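Long-range contact in periplasmic binding protein (Thermotoga lettingae TMO, PDB 4RY8), which binds 5-methylthioribose in the crystal and probably serves as the periplasmic solute-binding component of a transporter for this sugar: residues C[230-242]-C[293-305]. Residues are numbered along the deposited sequence; the frame is centred on the assembly and turned at random.
Sequences VDVTTEDIQMMIQ and DNNITNMDELVKA. With SR1 (5-S-methyl-5-thio-alpha-D-ribofuranose), chain G.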
# COMPACT_ATOMS: atom_id res chain seq x y z
N VAL C 230 8.67 6.48 10.35
CA VAL C 230 9.26 6.08 9.14
C VAL C 230 10.78 6.16 9.31
O VAL C 230 11.29 6.97 10.11
CB VAL C 230 8.77 7.03 8.02
CG1 VAL C 230 9.35 6.72 6.69
CG2 VAL C 230 7.28 6.94 7.92
N ASP C 231 11.48 5.41 8.46
CA ASP C 231 12.94 5.38 8.36
C ASP C 231 13.52 4.43 9.40
O ASP C 231 12.94 4.19 10.44
CB ASP C 231 13.66 6.74 8.43
CG ASP C 231 13.12 7.73 7.42
OD1 ASP C 231 12.92 7.34 6.26
OD2 ASP C 231 12.87 8.91 7.80
N VAL C 232 14.66 3.86 9.05
CA VAL C 232 15.40 3.01 9.98
C VAL C 232 16.89 3.30 9.77
O VAL C 232 17.38 3.52 8.63
CB VAL C 232 14.98 1.54 9.82
CG1 VAL C 232 15.32 1.04 8.42
CG2 VAL C 232 15.58 0.67 10.92
N THR C 233 17.60 3.37 10.90
CA THR C 233 19.06 3.49 10.92
C THR C 233 19.52 2.71 12.15
O THR C 233 18.70 2.24 12.94
CB THR C 233 19.55 4.94 11.07
OG1 THR C 233 19.17 5.44 12.36
CG2 THR C 233 18.99 5.86 9.99
N THR C 234 20.83 2.58 12.33
CA THR C 234 21.37 1.98 13.56
C THR C 234 20.98 2.80 14.79
O THR C 234 20.55 2.24 15.80
CB THR C 234 22.88 1.77 13.45
OG1 THR C 234 23.11 0.77 12.46
CG2 THR C 234 23.47 1.34 14.78
N GLU C 235 21.07 4.12 14.69
CA GLU C 235 20.57 4.99 15.76
C GLU C 235 19.12 4.68 16.12
O GLU C 235 18.78 4.53 17.30
CB GLU C 235 20.71 6.47 15.37
CG GLU C 235 22.14 6.97 15.53
CD GLU C 235 22.34 8.35 14.93
OE1 GLU C 235 21.35 9.02 14.53
OE2 GLU C 235 23.52 8.75 14.88
N ASP C 236 18.25 4.60 15.12
CA ASP C 236 16.87 4.21 15.33
C ASP C 236 16.72 2.87 16.01
O ASP C 236 16.02 2.74 17.01
CB ASP C 236 16.16 4.15 13.99
CG ASP C 236 16.04 5.54 13.33
OD1 ASP C 236 16.29 6.54 14.05
OD2 ASP C 236 15.73 5.62 12.12
N ILE C 237 17.36 1.87 15.43
CA ILE C 237 17.43 0.51 16.08
C ILE C 237 17.79 0.56 17.57
O ILE C 237 17.06 -0.03 18.43
CB ILE C 237 18.37 -0.40 15.29
CG1 ILE C 237 17.71 -0.75 13.94
CG2 ILE C 237 18.73 -1.65 16.09
CD1 ILE C 237 18.66 -1.29 12.87
N GLN C 238 18.89 1.26 17.90
CA GLN C 238 19.39 1.35 19.28
C GLN C 238 18.35 1.95 20.16
O GLN C 238 18.12 1.52 21.27
CB GLN C 238 20.61 2.27 19.39
CG GLN C 238 21.88 1.73 18.78
CD GLN C 238 22.88 2.84 18.46
OE1 GLN C 238 22.64 4.04 18.68
NE2 GLN C 238 24.01 2.44 17.93
N MET C 239 17.72 3.01 19.67
CA MET C 239 16.69 3.62 20.44
C MET C 239 15.39 2.79 20.53
O MET C 239 14.64 2.95 21.50
CB MET C 239 16.39 5.00 19.86
CG MET C 239 17.47 6.06 20.03
SD MET C 239 16.88 7.69 19.45
CE MET C 239 15.41 7.82 20.44
N MET C 240 15.10 1.94 19.53
CA MET C 240 13.92 1.07 19.57
C MET C 240 14.11 -0.08 20.57
O MET C 240 13.18 -0.48 21.25
CB MET C 240 13.59 0.50 18.18
CG MET C 240 13.00 1.55 17.20
SD MET C 240 12.72 1.06 15.47
CE MET C 240 11.22 0.08 15.70
N ILE C 241 15.31 -0.58 20.68
CA ILE C 241 15.50 -1.80 21.49
C ILE C 241 15.72 -1.55 22.97
O ILE C 241 15.85 -2.49 23.75
CB ILE C 241 16.61 -2.71 20.90
CG1 ILE C 241 17.99 -2.07 21.06
CG2 ILE C 241 16.27 -3.01 19.45
CD1 ILE C 241 19.12 -2.96 20.60
N GLN C 242 15.77 -0.28 23.36
CA GLN C 242 15.86 0.10 24.78
C GLN C 242 14.70 -0.48 25.58
O GLN C 242 13.55 -0.55 25.09
CB GLN C 242 15.80 1.63 24.95
CG GLN C 242 17.01 2.42 24.47
CD GLN C 242 16.86 3.92 24.71
OE1 GLN C 242 15.84 4.39 25.20
NE2 GLN C 242 17.89 4.67 24.35
N ASP C 293 13.37 -9.99 19.18
CA ASP C 293 13.34 -11.47 19.00
C ASP C 293 14.56 -12.04 18.29
O ASP C 293 14.95 -13.18 18.53
CB ASP C 293 12.09 -11.90 18.23
CG ASP C 293 10.85 -11.89 19.08
OD1 ASP C 293 10.94 -11.48 20.25
OD2 ASP C 293 9.78 -12.30 18.57
N ASN C 294 15.19 -11.21 17.46
CA ASN C 294 16.30 -11.59 16.62
C ASN C 294 17.59 -10.90 17.01
O ASN C 294 18.57 -10.96 16.27
CB ASN C 294 15.94 -11.20 15.19
CG ASN C 294 14.74 -11.96 14.68
OD1 ASN C 294 14.78 -13.18 14.61
ND2 ASN C 294 13.67 -11.26 14.40
N ASN C 295 17.59 -10.21 18.15
CA ASN C 295 18.83 -9.62 18.71
C ASN C 295 19.53 -8.67 17.74
O ASN C 295 20.76 -8.63 17.63
CB ASN C 295 19.80 -10.75 19.21
CG ASN C 295 19.53 -11.15 20.65
OD1 ASN C 295 20.38 -10.97 21.52
ND2 ASN C 295 18.34 -11.67 20.91
N ILE C 296 18.72 -7.91 17.02
CA ILE C 296 19.21 -6.96 16.04
C ILE C 296 19.58 -5.70 16.81
O ILE C 296 18.78 -5.21 17.60
CB ILE C 296 18.12 -6.66 14.99
CG1 ILE C 296 17.85 -7.95 14.20
CG2 ILE C 296 18.52 -5.51 14.06
CD1 ILE C 296 16.67 -7.88 13.26
N THR C 297 20.82 -5.23 16.58
CA THR C 297 21.37 -4.01 17.18
C THR C 297 21.87 -2.97 16.16
O THR C 297 22.24 -1.87 16.55
CB THR C 297 22.60 -4.34 18.04
OG1 THR C 297 23.73 -4.49 17.19
CG2 THR C 297 22.39 -5.60 18.85
N ASN C 298 21.92 -3.32 14.88
CA ASN C 298 22.42 -2.39 13.87
C ASN C 298 21.93 -2.75 12.45
O ASN C 298 21.34 -3.81 12.23
CB ASN C 298 23.95 -2.27 13.92
CG ASN C 298 24.66 -3.56 13.51
OD1 ASN C 298 24.19 -4.30 12.65
ND2 ASN C 298 25.83 -3.79 14.07
N MET C 299 22.10 -1.83 11.50
CA MET C 299 21.66 -2.07 10.13
C MET C 299 22.28 -3.31 9.47
O MET C 299 21.64 -3.98 8.66
CB MET C 299 21.91 -0.83 9.26
CG MET C 299 20.95 0.31 9.52
SD MET C 299 19.26 -0.06 9.04
CE MET C 299 19.40 -0.17 7.25
N ASP C 300 23.50 -3.66 9.84
CA ASP C 300 24.11 -4.85 9.26
C ASP C 300 23.23 -6.06 9.55
O ASP C 300 22.83 -6.80 8.65
CB ASP C 300 25.51 -5.05 9.83
CG ASP C 300 26.46 -3.94 9.43
OD1 ASP C 300 26.50 -3.61 8.22
OD2 ASP C 300 27.14 -3.37 10.32
N GLU C 301 22.93 -6.22 10.83
CA GLU C 301 22.09 -7.29 11.35
C GLU C 301 20.67 -7.24 10.89
O GLU C 301 19.99 -8.24 10.81
CB GLU C 301 22.16 -7.30 12.89
CG GLU C 301 23.52 -7.79 13.40
CD GLU C 301 23.83 -7.36 14.83
OE1 GLU C 301 22.94 -6.79 15.53
OE2 GLU C 301 24.98 -7.55 15.26
N LEU C 302 20.16 -6.07 10.57
CA LEU C 302 18.78 -6.05 10.20
C LEU C 302 18.58 -6.54 8.77
O LEU C 302 17.59 -7.19 8.45
CB LEU C 302 18.23 -4.63 10.34
CG LEU C 302 16.89 -4.52 9.68
CD1 LEU C 302 15.79 -5.38 10.27
CD2 LEU C 302 16.48 -3.05 9.81
N VAL C 303 19.50 -6.15 7.91
CA VAL C 303 19.46 -6.47 6.48
C VAL C 303 19.63 -7.98 6.32
O VAL C 303 18.95 -8.62 5.52
CB VAL C 303 20.60 -5.75 5.70
CG1 VAL C 303 20.80 -6.36 4.31
CG2 VAL C 303 20.28 -4.27 5.54
N LYS C 304 20.54 -8.52 7.12
CA LYS C 304 20.82 -9.95 7.13
C LYS C 304 19.55 -10.69 7.58
O LYS C 304 19.09 -11.62 6.92
CB LYS C 304 21.97 -10.20 8.10
CG LYS C 304 22.28 -11.67 8.37
CD LYS C 304 23.28 -11.82 9.52
CE LYS C 304 22.66 -11.49 10.88
NZ LYS C 304 23.70 -11.30 11.93
N ALA C 305 18.97 -10.24 8.69
CA ALA C 305 17.75 -10.82 9.24
C ALA C 305 16.53 -10.60 8.35
O ALA C 305 15.56 -11.35 8.44
CB ALA C 305 17.48 -10.23 10.63
CS SR1 G . 12.57 16.33 5.36
S SR1 G . 12.04 15.06 4.24
C5 SR1 G . 12.61 13.70 5.29
C4 SR1 G . 12.32 12.34 4.65
O4 SR1 G . 12.97 12.35 3.42
C1 SR1 G . 13.62 11.09 3.15
O1 SR1 G . 13.00 10.54 2.04
C2 SR1 G . 13.46 10.18 4.36
O2 SR1 G . 12.65 8.98 4.19
C3 SR1 G . 12.87 11.12 5.38
O3 SR1 G . 11.84 10.48 6.12
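Thr234 and Met299 make the one hydrogen bond between residues 230-242 and 293-305: Met299 N donates to Thr234 OG1 at 2.9 Å, nearly straight at 168°. With OG1 anti to its own carbonyl carbon (chi1 -68°), Thr234 turns the hydroxyl to this N-H in the first turn of helix 299-305, while its CG2 lies against Asn298 CB, the two side chains side by side. A valine in place of Thr234 lacks the hydroxyl and would probably leave Met299 N without its acceptor at the start of helix 299-305.

Capping bonds fix both helix starts. Asp236 N donates to Thr233 OG1, and Glu301 N to Asn298 OD1, the donor lying almost in line with the amide C=O. Glu301 OE1 in turn takes two bonds from Thr297, from N at 2.8 Å and from OG1, tying the turn before the helix to its first turn.

Apolar contacts fill the rest. Ile237 splays its branches over the 296-299 backbone: CG2 sits 3.4 Å from Thr297 C, and CD1 3.6 Å from Asn298 C. Met299, bent at chi2 and chi3, brings SD within 4.1 Å of both Val232 CG1 and Ile237 CD1. Val232 CG2 and Leu302 CD2 meet tip to tip.

In this two-lobed periplasmic binding protein fold, the contact belongs to the lobe built on the mixed sheet, where the loop after strand 226-230 carries Asp231 to the sugar: OD1 accepts from SR1 O2 and OD2 from SR1 O3 (2.5 Å). The N-to-C directions of segments 234-240 and 299-305 differ by 87°; their N-terminal ends meet, Thr234 CA lying 4.5 Å from Asn298 CA, and the flank of helix 234-240 rests against the turn before helix 299-305. Helix 234-240 packs on strand 247-252 through Met240, while Ile241 and Ile296 both reach Leu291 of helix 288-293.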